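Local coordinates for putative tetR-family transcriptional regulatory protein (Streptomyces coelicolor, PDB 2DG8) that probably binds DNA through an N-terminal helix-turn-helix domain and regulates transcription, at residues A[13-18]-A[57-62]; A[74-79]-A[87-92]; A[91-96]-A[153-158]; A[130-135]-A[146-151]. All coordinates share one frame; numbering follows the deposited sequence.

Interaction 1 (A[13-18]-A[57-62])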
loop_
_atom_site.group_PDB
_atom_site.type_symbol
_atom_site.label_atom_id
_atom_site.label_comp_id
_atom_site.label_asym_id
_atom_site.label_seq_id
_atom_site.Cartn_x
_atom_site.Cartn_y
_atom_site.Cartn_z
ATOM N N ARG A 13 9.913 24.869 -5.280
ATOM C CA ARG A 13 8.502 25.123 -5.535
ATOM C C ARG A 13 7.992 24.204 -6.629
ATOM O O ARG A 13 6.835 23.783 -6.613
ATOM C CB ARG A 13 8.285 26.580 -5.943
ATOM C CG ARG A 13 7.050 27.207 -5.319
ATOM C CD ARG A 13 6.919 28.662 -5.730
ATOM N NE ARG A 13 8.145 29.404 -5.457
ATOM C CZ ARG A 13 8.778 30.149 -6.357
ATOM N NH1 ARG A 13 9.889 30.794 -6.027
ATOM N NH2 ARG A 13 8.299 30.244 -7.591
ATOM N N ILE A 14 8.857 23.891 -7.582
ATOM C CA ILE A 14 8.457 23.015 -8.665
ATOM C C ILE A 14 8.181 21.627 -8.102
ATOM O O ILE A 14 7.184 20.997 -8.459
ATOM C CB ILE A 14 9.543 22.950 -9.760
ATOM C CG1 ILE A 14 9.584 24.291 -10.506
ATOM C CG2 ILE A 14 9.249 21.801 -10.727
ATOM C CD1 ILE A 14 10.748 24.452 -11.476
ATOM N N LEU A 15 9.054 21.167 -7.206
ATOM C CA LEU A 15 8.895 19.853 -6.594
ATOM C C LEU A 15 7.598 19.760 -5.800
ATOM O O LEU A 15 6.865 18.773 -5.903
ATOM C CB LEU A 15 10.085 19.546 -5.686
ATOM C CG LEU A 15 11.403 19.285 -6.425
ATOM C CD1 LEU A 15 12.515 19.087 -5.420
ATOM C CD2 LEU A 15 11.266 18.055 -7.320
ATOM N N ALA A 16 7.310 20.800 -5.027
ATOM C CA ALA A 16 6.094 20.841 -4.223
ATOM C C ALA A 16 4.843 20.797 -5.101
ATOM O O ALA A 16 3.899 20.067 -4.807
ATOM C CB ALA A 16 6.083 22.101 -3.359
ATOM N N ALA A 17 4.842 21.580 -6.176
ATOM C CA ALA A 17 3.707 21.637 -7.093
ATOM C C ALA A 17 3.491 20.277 -7.751
ATOM O O ALA A 17 2.355 19.880 -8.043
ATOM C CB ALA A 17 3.954 22.705 -8.154
ATOM N N THR A 18 4.591 19.566 -7.986
ATOM C CA THR A 18 4.527 18.241 -8.588
ATOM C C THR A 18 3.810 17.285 -7.623
ATOM O O THR A 18 2.978 16.475 -8.028
ATOM C CB THR A 18 5.943 17.698 -8.878
ATOM O OG1 THR A 18 6.666 18.644 -9.675
ATOM C CG2 THR A 18 5.862 16.370 -9.637
ATOM N N LEU A 57 10.271 13.328 -10.984
ATOM C CA LEU A 57 9.515 12.408 -10.138
ATOM C C LEU A 57 10.363 11.814 -9.021
ATOM O O LEU A 57 9.901 11.660 -7.885
ATOM C CB LEU A 57 8.906 11.279 -10.972
ATOM C CG LEU A 57 7.740 11.669 -11.886
ATOM C CD1 LEU A 57 7.193 10.432 -12.563
ATOM C CD2 LEU A 57 6.649 12.352 -11.076
ATOM N N ARG A 58 11.608 11.483 -9.334
ATOM C CA ARG A 58 12.492 10.912 -8.328
ATOM C C ARG A 58 12.761 11.930 -7.231
ATOM O O ARG A 58 12.733 11.591 -6.045
ATOM C CB ARG A 58 13.808 10.450 -8.963
ATOM C CG ARG A 58 13.632 9.297 -9.961
ATOM C CD ARG A 58 14.942 8.924 -10.645
ATOM N NE ARG A 58 15.838 8.168 -9.779
ATOM C CZ ARG A 58 15.656 6.891 -9.446
ATOM N NH1 ARG A 58 14.607 6.219 -9.909
ATOM N NH2 ARG A 58 16.525 6.281 -8.648
ATOM N N GLU A 59 13.003 13.181 -7.619
ATOM C CA GLU A 59 13.272 14.217 -6.629
ATOM C C GLU A 59 12.016 14.601 -5.853
ATOM O O GLU A 59 12.104 14.943 -4.677
ATOM C CB GLU A 59 13.883 15.463 -7.285
ATOM C CG GLU A 59 15.219 15.206 -7.966
ATOM C CD GLU A 59 16.061 16.468 -8.127
ATOM O OE1 GLU A 59 16.857 16.535 -9.087
ATOM O OE2 GLU A 59 15.940 17.383 -7.286
ATOM N N ALA A 60 10.854 14.541 -6.506
ATOM C CA ALA A 60 9.593 14.874 -5.846
ATOM C C ALA A 60 9.220 13.836 -4.787
ATOM O O ALA A 60 8.904 14.183 -3.653
ATOM C CB ALA A 60 8.469 14.988 -6.867
ATOM N N PHE A 61 9.248 12.565 -5.167
ATOM C CA PHE A 61 8.903 11.492 -4.241
ATOM C C PHE A 61 9.982 11.316 -3.182
ATOM O O PHE A 61 9.726 10.782 -2.094
ATOM C CB PHE A 61 8.678 10.184 -5.000
ATOM C CG PHE A 61 7.296 10.065 -5.605
ATOM C CD1 PHE A 61 7.131 9.840 -6.965
ATOM C CD2 PHE A 61 6.159 10.143 -4.801
ATOM C CE1 PHE A 61 5.857 9.691 -7.521
ATOM C CE2 PHE A 61 4.881 9.997 -5.343
ATOM C CZ PHE A 61 4.727 9.768 -6.709
ATOM N N GLY A 62 11.188 11.766 -3.507
ATOM C CA GLY A 62 12.279 11.682 -2.558
ATOM C C GLY A 62 12.009 12.715 -1.481
ATOM O O GLY A 62 12.284 12.481 -0.307
#
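Leu15 and Ala60 mark the closest backbone approach of two helices whose segment axes pass 9.0 Å apart at an angle of 80°. From the 13-18 side, Leu15 reaches in with one branch: its CD2 rests 3.6 Å from the backbone N of Ala60 and 3.7 Å from CB of Glu59, the base of a side chain that runs on extended to a salt bridge with Arg11. One turn further along, Thr18 presents its methyl. With CG2 anti to the backbone N and OG1 beside it (chi1 -54°), the methyl meets Ala60 CB at 4.0 Å and, more loosely, Leu57 CD2 at 4.3 Å. The hydroxyl turns back to its own helix, where OG1 bonds Ile14 O at 2.7 Å from above the carbonyl plane, on the face opposite to Thr18 N. A serine in place of Thr18 would probably keep that bond but leave a gap beside Ala60 CB and Leu57 CD2. Helix 10-25 opens the helix-turn-helix domain, and helix 53-77 runs from it into the C-terminal domain. No hydrogen bond joins the two segments, which meet by apolar packing with the Glu59-Arg11 salt bridge joining the helices beside it, the small Ala60 allowing the close approach.

Interaction 2 (A[74-79]-A[87-92])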
loop_
_atom_site.group_PDB
_atom_site.type_symbol
_atom_site.label_atom_id
_atom_site.label_comp_id
_atom_site.label_asym_id
_atom_site.label_seq_id
_atom_site.Cartn_x
_atom_site.Cartn_y
_atom_site.Cartn_z
ATOM N N GLU A 74 10.313 12.390 14.448
ATOM C CA GLU A 74 9.549 13.188 15.395
ATOM C C GLU A 74 9.003 12.340 16.549
ATOM O O GLU A 74 9.130 12.712 17.718
ATOM C CB GLU A 74 8.379 13.879 14.688
ATOM C CG GLU A 74 7.634 14.879 15.574
ATOM C CD GLU A 74 6.329 15.369 14.958
ATOM O OE1 GLU A 74 6.341 15.826 13.793
ATOM O OE2 GLU A 74 5.288 15.303 15.648
ATOM N N HIS A 75 8.391 11.205 16.218
ATOM C CA HIS A 75 7.818 10.327 17.230
ATOM C C HIS A 75 8.842 9.510 17.992
ATOM O O HIS A 75 8.819 9.472 19.224
ATOM C CB HIS A 75 6.799 9.364 16.602
ATOM C CG HIS A 75 5.493 10.007 16.265
ATOM N ND1 HIS A 75 5.300 10.742 15.116
ATOM C CD2 HIS A 75 4.327 10.066 16.951
ATOM C CE1 HIS A 75 4.072 11.226 15.107
ATOM N NE2 HIS A 75 3.460 10.832 16.210
ATOM N N LEU A 76 9.727 8.848 17.254
ATOM C CA LEU A 76 10.744 7.989 17.846
ATOM C C LEU A 76 11.873 8.741 18.542
ATOM O O LEU A 76 12.381 8.299 19.575
ATOM C CB LEU A 76 11.329 7.061 16.777
ATOM C CG LEU A 76 10.447 5.940 16.210
ATOM C CD1 LEU A 76 10.151 4.906 17.294
ATOM C CD2 LEU A 76 9.162 6.517 15.675
ATOM N N GLY A 77 12.272 9.870 17.973
ATOM C CA GLY A 77 13.347 10.643 18.566
ATOM C C GLY A 77 13.034 11.106 19.977
ATOM O O GLY A 77 13.944 11.297 20.786
ATOM N N ALA A 78 11.749 11.273 20.280
ATOM C CA ALA A 78 11.317 11.730 21.598
ATOM C C ALA A 78 11.100 10.608 22.612
ATOM O O ALA A 78 10.637 10.863 23.725
ATOM C CB ALA A 78 10.037 12.553 21.464
ATOM N N ALA A 79 11.426 9.374 22.235
ATOM C CA ALA A 79 11.257 8.232 23.130
ATOM C C ALA A 79 12.533 7.970 23.922
ATOM O O ALA A 79 13.620 7.876 23.352
ATOM C CB ALA A 79 10.864 6.988 22.331
ATOM N N GLU A 87 5.069 2.974 22.603
ATOM C CA GLU A 87 3.942 3.899 22.717
ATOM C C GLU A 87 4.034 4.934 21.593
ATOM O O GLU A 87 3.026 5.372 21.035
ATOM C CB GLU A 87 4.007 4.610 24.072
ATOM C CG GLU A 87 2.664 5.070 24.626
ATOM C CD GLU A 87 1.824 3.918 25.156
ATOM O OE1 GLU A 87 2.368 3.069 25.890
ATOM O OE2 GLU A 87 0.618 3.869 24.849
ATOM N N ALA A 88 5.267 5.324 21.282
ATOM C CA ALA A 88 5.531 6.301 20.239
ATOM C C ALA A 88 5.127 5.738 18.880
ATOM O O ALA A 88 4.586 6.456 18.036
ATOM C CB ALA A 88 7.025 6.668 20.234
ATOM N N VAL A 89 5.403 4.453 18.673
ATOM C CA VAL A 89 5.081 3.797 17.417
ATOM C C VAL A 89 3.574 3.729 17.214
ATOM O O VAL A 89 3.093 3.864 16.092
ATOM C CB VAL A 89 5.675 2.372 17.362
ATOM C CG1 VAL A 89 5.144 1.626 16.126
ATOM C CG2 VAL A 89 7.201 2.453 17.307
ATOM N N ALA A 90 2.831 3.519 18.298
ATOM C CA ALA A 90 1.377 3.451 18.203
ATOM C C ALA A 90 0.881 4.798 17.712
ATOM O O ALA A 90 -0.010 4.876 16.859
ATOM C CB ALA A 90 0.752 3.118 19.575
ATOM N N ASP A 91 1.466 5.857 18.260
ATOM C CA ASP A 91 1.101 7.216 17.881
ATOM C C ASP A 91 1.399 7.425 16.408
ATOM O O ASP A 91 0.618 8.039 15.677
ATOM C CB ASP A 91 1.908 8.232 18.705
ATOM C CG ASP A 91 1.527 8.229 20.165
ATOM O OD1 ASP A 91 2.289 8.789 20.980
ATOM O OD2 ASP A 91 0.462 7.676 20.498
ATOM N N LEU A 92 2.547 6.916 15.983
ATOM C CA LEU A 92 2.983 7.048 14.600
ATOM C C LEU A 92 1.965 6.381 13.675
ATOM O O LEU A 92 1.548 6.961 12.681
ATOM C CB LEU A 92 4.339 6.371 14.423
ATOM C CG LEU A 92 5.420 6.941 13.507
ATOM C CD1 LEU A 92 6.426 5.831 13.232
ATOM C CD2 LEU A 92 4.841 7.457 12.207
#
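The imidazole of His75 lies against the backbone of helix 82-98. Over one face sits Leu92 CA, 4.1 Å from the ring centroid and 9° off the ring normal, a CH-pi contact with the carbon almost directly above the ring centre. Asp91 CB approaches the same ring obliquely, 3.5 Å from His75 CD2, and Ala88 O also stands at an oblique angle to it. The Asp91 carboxylate is turned 61° from the ring plane and pairs not with the histidine but with Arg167, in a salt bridge through OD2. On the histidine, ND1 is hydrogen-bonded to Val71 O, one turn back in its own helix, which would help to fix the rotation of the ring.

Beside the ring, the methyl of Ala88 packs on the backbone, CB 3.5 Å from His75 O, and Ala79 CB closes over the same methyl at 4.4 Å. Leu76 starts out aslant to the partner helix, but its two branches divide the work. CD1 meets Val89 CG2 at 3.8 Å, whereas CD2 touches Leu92 CD1 at 3.7 Å, the two leucine side chains crossing at about a right angle.

The contact joins the C-terminal end of helix 53-77 to helix 82-98, which follows it after a short turn, in the TetR-type fold. Alanine at position 88 permits the near approach of the two segments. With no hydrogen bond spanning them, cohesion comes from aliphatic contacts and the covered imidazole face, while His75 ND1 and Asp91 OD2 find their partners outside the two segments.

Interaction 3 (A[91-96]-A[153-158])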
loop_
_atom_site.group_PDB
_atom_site.type_symbol
_atom_site.label_atom_id
_atom_site.label_comp_id
_atom_site.label_asym_id
_atom_site.label_seq_id
_atom_site.Cartn_x
_atom_site.Cartn_y
_atom_site.Cartn_z
ATOM N N ASP A 91 1.466 5.857 18.260
ATOM C CA ASP A 91 1.101 7.216 17.881
ATOM C C ASP A 91 1.399 7.425 16.408
ATOM O O ASP A 91 0.618 8.039 15.677
ATOM C CB ASP A 91 1.908 8.232 18.705
ATOM C CG ASP A 91 1.527 8.229 20.165
ATOM O OD1 ASP A 91 2.289 8.789 20.980
ATOM O OD2 ASP A 91 0.462 7.676 20.498
ATOM N N LEU A 92 2.547 6.916 15.983
ATOM C CA LEU A 92 2.983 7.048 14.600
ATOM C C LEU A 92 1.965 6.381 13.675
ATOM O O LEU A 92 1.548 6.961 12.681
ATOM C CB LEU A 92 4.339 6.371 14.423
ATOM C CG LEU A 92 5.420 6.941 13.507
ATOM C CD1 LEU A 92 6.426 5.831 13.232
ATOM C CD2 LEU A 92 4.841 7.457 12.207
ATOM N N VAL A 93 1.585 5.152 14.009
ATOM C CA VAL A 93 0.635 4.400 13.203
ATOM C C VAL A 93 -0.694 5.121 13.043
ATOM O O VAL A 93 -1.220 5.205 11.935
ATOM C CB VAL A 93 0.363 3.006 13.806
ATOM C CG1 VAL A 93 -0.901 2.409 13.190
ATOM C CG2 VAL A 93 1.555 2.090 13.545
ATOM N N HIS A 94 -1.246 5.630 14.142
ATOM C CA HIS A 94 -2.526 6.318 14.044
ATOM C C HIS A 94 -2.429 7.649 13.299
ATOM O O HIS A 94 -3.303 7.994 12.501
ATOM C CB HIS A 94 -3.143 6.484 15.437
ATOM C CG HIS A 94 -3.703 5.204 15.985
ATOM N ND1 HIS A 94 -4.999 5.095 16.439
ATOM C CD2 HIS A 94 -3.170 3.963 16.077
ATOM C CE1 HIS A 94 -5.243 3.843 16.779
ATOM N NE2 HIS A 94 -4.149 3.134 16.568
ATOM N N GLU A 95 -1.353 8.384 13.522
ATOM C CA GLU A 95 -1.195 9.649 12.822
ATOM C C GLU A 95 -1.067 9.419 11.305
ATOM O O GLU A 95 -1.719 10.088 10.513
ATOM C CB GLU A 95 0.035 10.396 13.339
ATOM C CG GLU A 95 0.245 11.740 12.660
ATOM C CD GLU A 95 1.425 12.515 13.223
ATOM O OE1 GLU A 95 1.598 12.521 14.464
ATOM O OE2 GLU A 95 2.161 13.131 12.424
ATOM N N LEU A 96 -0.240 8.460 10.906
ATOM C CA LEU A 96 -0.039 8.181 9.486
ATOM C C LEU A 96 -1.282 7.629 8.800
ATOM O O LEU A 96 -1.460 7.820 7.604
ATOM C CB LEU A 96 1.092 7.175 9.282
ATOM C CG LEU A 96 2.535 7.481 9.694
ATOM C CD1 LEU A 96 3.340 6.181 9.599
ATOM C CD2 LEU A 96 3.138 8.562 8.803
ATOM N N GLY A 153 1.679 -2.277 7.613
ATOM C CA GLY A 153 0.400 -2.960 7.549
ATOM C C GLY A 153 -0.708 -2.402 8.429
ATOM O O GLY A 153 -1.857 -2.329 7.995
ATOM N N LEU A 154 -0.377 -2.021 9.663
ATOM C CA LEU A 154 -1.365 -1.459 10.585
ATOM C C LEU A 154 -1.876 -0.125 10.056
ATOM O O LEU A 154 -3.064 0.166 10.116
ATOM C CB LEU A 154 -0.758 -1.256 11.988
ATOM C CG LEU A 154 -0.502 -2.500 12.858
ATOM C CD1 LEU A 154 0.280 -2.120 14.121
ATOM C CD2 LEU A 154 -1.824 -3.140 13.241
ATOM N N THR A 155 -0.962 0.681 9.533
ATOM C CA THR A 155 -1.298 1.988 8.987
ATOM C C THR A 155 -2.271 1.839 7.821
ATOM O O THR A 155 -3.306 2.510 7.756
ATOM C CB THR A 155 -0.023 2.700 8.488
ATOM O OG1 THR A 155 0.871 2.907 9.596
ATOM C CG2 THR A 155 -0.364 4.029 7.847
ATOM N N LEU A 156 -1.920 0.943 6.907
ATOM C CA LEU A 156 -2.715 0.681 5.727
ATOM C C LEU A 156 -4.098 0.170 6.085
ATOM O O LEU A 156 -5.091 0.623 5.525
ATOM C CB LEU A 156 -1.995 -0.337 4.841
ATOM C CG LEU A 156 -2.495 -0.590 3.415
ATOM C CD1 LEU A 156 -3.764 -1.434 3.436
ATOM C CD2 LEU A 156 -2.734 0.744 2.722
ATOM N N HIS A 157 -4.175 -0.777 7.013
ATOM C CA HIS A 157 -5.476 -1.312 7.381
ATOM C C HIS A 157 -6.351 -0.329 8.130
ATOM O O HIS A 157 -7.572 -0.410 8.037
ATOM C CB HIS A 157 -5.331 -2.612 8.170
ATOM C CG HIS A 157 -5.022 -3.793 7.307
ATOM N ND1 HIS A 157 -5.121 -5.092 7.754
ATOM C CD2 HIS A 157 -4.639 -3.868 6.010
ATOM C CE1 HIS A 157 -4.817 -5.917 6.768
ATOM N NE2 HIS A 157 -4.520 -5.200 5.699
ATOM N N ARG A 158 -5.751 0.603 8.863
ATOM C CA ARG A 158 -6.565 1.597 9.567
ATOM C C ARG A 158 -7.043 2.659 8.577
ATOM O O ARG A 158 -8.214 3.043 8.570
ATOM C CB ARG A 158 -5.777 2.302 10.669
ATOM C CG ARG A 158 -5.508 1.480 11.895
ATOM C CD ARG A 158 -5.189 2.389 13.084
ATOM N NE ARG A 158 -6.390 2.926 13.726
ATOM C CZ ARG A 158 -6.809 4.191 13.656
ATOM N NH1 ARG A 158 -7.918 4.554 14.296
ATOM N NH2 ARG A 158 -6.140 5.097 12.956
#
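Leu154 meets Val93 through its CB, 3.9 Å from Val93 CG1, the branch that stands anti to the backbone N. Its neighbour Thr155 also points toward helix 82-98 and buries more surface. The methyl CG2 packs on Leu96 CB at 3.8 Å, while OG1 lies 4.0 Å from Val93 CG1 and is hydrogen-bonded to Ile151 O of its own helix. The two helices run broadly in the same direction, at 36°, with segment axes 8.6 Å apart, and belong to the all-helical C-terminal domain, which in TetR regulators typically binds ligands and dimerises. Helix 141-159 also meets the second subunit: Leu154 packs on Ala149 of that chain and His157 NE2 bonds its Glu152.

Arg158 closes the segment. Its chain bends at chi3 (82°), bringing NE over the His94 ring, offset toward the rim and 3.4 Å from CE1. The guanidinium lies flat on the imidazole, planes 15° apart and centres 3.7 Å from each other, and CD adds a CH-pi contact 3.9 Å from the ring centroid. The guanidinium has further partners: NH2 bonds Ser97 OG and Glu98 OE1, and NE bonds His165 O, while His94 NE2 is bonded to Thr170 OG1.

Interaction 4 (A[130-135]-A[146-151])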
loop_
_atom_site.group_PDB
_atom_site.type_symbol
_atom_site.label_atom_id
_atom_site.label_comp_id
_atom_site.label_asym_id
_atom_site.label_seq_id
_atom_site.Cartn_x
_atom_site.Cartn_y
_atom_site.Cartn_z
ATOM N N ARG A 130 15.751 4.169 5.862
ATOM C CA ARG A 130 15.808 5.312 6.768
ATOM C C ARG A 130 14.809 5.148 7.918
ATOM O O ARG A 130 15.067 5.568 9.053
ATOM C CB ARG A 130 15.538 6.594 5.984
ATOM C CG ARG A 130 16.508 6.778 4.825
ATOM C CD ARG A 130 17.143 8.154 4.856
ATOM N NE ARG A 130 16.210 9.197 4.446
ATOM C CZ ARG A 130 16.316 10.472 4.805
ATOM N NH1 ARG A 130 15.426 11.355 4.382
ATOM N NH2 ARG A 130 17.300 10.863 5.605
ATOM N N SER A 131 13.669 4.535 7.620
ATOM C CA SER A 131 12.663 4.287 8.649
ATOM C C SER A 131 13.307 3.388 9.703
ATOM O O SER A 131 13.237 3.656 10.906
ATOM C CB SER A 131 11.453 3.566 8.052
ATOM O OG SER A 131 10.827 4.352 7.059
ATOM N N ARG A 132 13.951 2.323 9.233
ATOM C CA ARG A 132 14.590 1.367 10.125
ATOM C C ARG A 132 15.688 1.991 10.972
ATOM O O ARG A 132 15.903 1.582 12.111
ATOM C CB ARG A 132 15.157 0.184 9.331
ATOM C CG ARG A 132 14.097 -0.672 8.651
ATOM C CD ARG A 132 14.649 -2.059 8.318
ATOM N NE ARG A 132 15.884 -2.002 7.539
ATOM C CZ ARG A 132 15.938 -1.894 6.215
ATOM N NH1 ARG A 132 17.114 -1.848 5.604
ATOM N NH2 ARG A 132 14.819 -1.844 5.500
ATOM N N VAL A 133 16.383 2.981 10.425
ATOM C CA VAL A 133 17.443 3.632 11.180
ATOM C C VAL A 133 16.856 4.158 12.493
ATOM O O VAL A 133 17.322 3.803 13.580
ATOM C CB VAL A 133 18.078 4.801 10.377
ATOM C CG1 VAL A 133 19.084 5.546 11.240
ATOM C CG2 VAL A 133 18.775 4.258 9.128
ATOM N N HIS A 134 15.819 4.984 12.396
ATOM C CA HIS A 134 15.195 5.541 13.595
ATOM C C HIS A 134 14.606 4.469 14.500
ATOM O O HIS A 134 14.547 4.639 15.715
ATOM C CB HIS A 134 14.107 6.541 13.221
ATOM C CG HIS A 134 14.620 7.727 12.464
ATOM N ND1 HIS A 134 14.450 7.870 11.105
ATOM C CD2 HIS A 134 15.349 8.792 12.870
ATOM C CE1 HIS A 134 15.056 8.976 10.703
ATOM N NE2 HIS A 134 15.608 9.551 11.754
ATOM N N LEU A 135 14.169 3.366 13.907
ATOM C CA LEU A 135 13.587 2.282 14.681
ATOM C C LEU A 135 14.697 1.572 15.451
ATOM O O LEU A 135 14.502 1.144 16.589
ATOM C CB LEU A 135 12.881 1.302 13.747
ATOM C CG LEU A 135 11.361 1.114 13.731
ATOM C CD1 LEU A 135 10.572 2.321 14.233
ATOM C CD2 LEU A 135 10.999 0.763 12.315
ATOM N N GLN A 146 11.084 -6.237 11.297
ATOM C CA GLN A 146 9.764 -6.840 11.459
ATOM C C GLN A 146 8.755 -5.747 11.846
ATOM O O GLN A 146 7.622 -5.721 11.353
ATOM C CB GLN A 146 9.797 -7.922 12.548
ATOM C CG GLN A 146 10.833 -9.015 12.306
ATOM C CD GLN A 146 10.952 -9.992 13.469
ATOM O OE1 GLN A 146 12.030 -10.539 13.720
ATOM N NE2 GLN A 146 9.849 -10.230 14.174
ATOM N N LEU A 147 9.185 -4.841 12.718
ATOM C CA LEU A 147 8.331 -3.754 13.180
ATOM C C LEU A 147 7.945 -2.790 12.059
ATOM O O LEU A 147 6.799 -2.334 11.996
ATOM C CB LEU A 147 9.024 -2.992 14.317
ATOM C CG LEU A 147 8.245 -1.846 14.957
ATOM C CD1 LEU A 147 6.817 -2.301 15.310
ATOM C CD2 LEU A 147 8.999 -1.368 16.199
ATOM N N ASP A 148 8.889 -2.486 11.173
ATOM C CA ASP A 148 8.608 -1.576 10.059
ATOM C C ASP A 148 7.516 -2.164 9.171
ATOM O O ASP A 148 6.663 -1.436 8.666
ATOM C CB ASP A 148 9.861 -1.327 9.210
ATOM C CG ASP A 148 9.736 -0.075 8.336
ATOM O OD1 ASP A 148 10.337 -0.034 7.237
ATOM O OD2 ASP A 148 9.040 0.879 8.757
ATOM N N ALA A 149 7.541 -3.481 8.969
ATOM C CA ALA A 149 6.520 -4.123 8.150
ATOM C C ALA A 149 5.167 -4.091 8.864
ATOM O O ALA A 149 4.120 -3.996 8.216
ATOM C CB ALA A 149 6.912 -5.566 7.841
ATOM N N LEU A 150 5.187 -4.186 10.194
ATOM C CA LEU A 150 3.943 -4.155 10.964
ATOM C C LEU A 150 3.348 -2.756 10.875
ATOM O O LEU A 150 2.153 -2.593 10.617
ATOM C CB LEU A 150 4.191 -4.517 12.439
ATOM C CG LEU A 150 2.967 -4.479 13.364
ATOM C CD1 LEU A 150 1.932 -5.497 12.880
ATOM C CD2 LEU A 150 3.379 -4.789 14.807
ATOM N N ILE A 151 4.188 -1.749 11.097
ATOM C CA ILE A 151 3.750 -0.357 11.036
ATOM C C ILE A 151 3.097 -0.097 9.679
ATOM O O ILE A 151 2.037 0.541 9.588
ATOM C CB ILE A 151 4.952 0.615 11.239
ATOM C CG1 ILE A 151 5.416 0.557 12.695
ATOM C CG2 ILE A 151 4.570 2.040 10.847
ATOM C CD1 ILE A 151 6.646 1.385 12.983
HETATM O O HOH W 1 11.974 -2.092 6.544
#
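Helices 121-135 and 141-159 follow each other in the C-terminal regulatory domain of this TetR-type fold, and their crossing, with segment axes 10.0 Å apart at 115°, is built around Asp148 and Leu135. Asp148 directs its carboxylate at the first helix, CG anti to the backbone N (chi1 -162°). There OD2 lies 3.7 Å from CB of Ser131, a residue whose OG is bonded to Trp127 O. Arg132 and Asp148 do not form a direct salt bridge; a water joins them, accepting from Arg132 NH2 in the plane of the guanidinium at 3.0 Å and donating to Asp148 OD1 at 2.7 Å. Beside the carboxylate, Leu135 CD2 packs on Asp148 CB at 3.9 Å, its side chain at about a right angle to that of the aspartate. CG of Leu135 touches Leu147 CD2 at 4.2 Å, and CD1 meets Ile151 CD1 at the same separation. An alanine in place of Asp148 would probably leave the water without its acceptor and cost Arg132 its water-mediated link to helix 141-159. Ser131 also packs on Phe72 of helix 53-77, Leu147 on Ile177 of helix 167-177, and Ile151 on Val89 and Val93 of helix 82-98, while Asp148 lies against His157 of the second subunit.

Interaction 1, at the helix-turn-helix end, lies across the chain's centre from the other three and touches none, though its nearest atoms come to about 6 Å from interaction 4. Helix 53-77 serves interactions 1 and 2, centres 27 Å apart, and so links the two ends. The other three form one continuous packed region, with centres 12 to 13 Å apart. Interactions 2 and 3 share Asp91 and Leu92. Val89 CG1 meets Ile151 CD1 at 3.5 Å between interactions 2 and 4, and Val93 CG2 lies 4.0 Å from Ile151 CG2 between interactions 3 and 4. The last two both use helix 141-159 and touch the second subunit, which ties this core to the dimer.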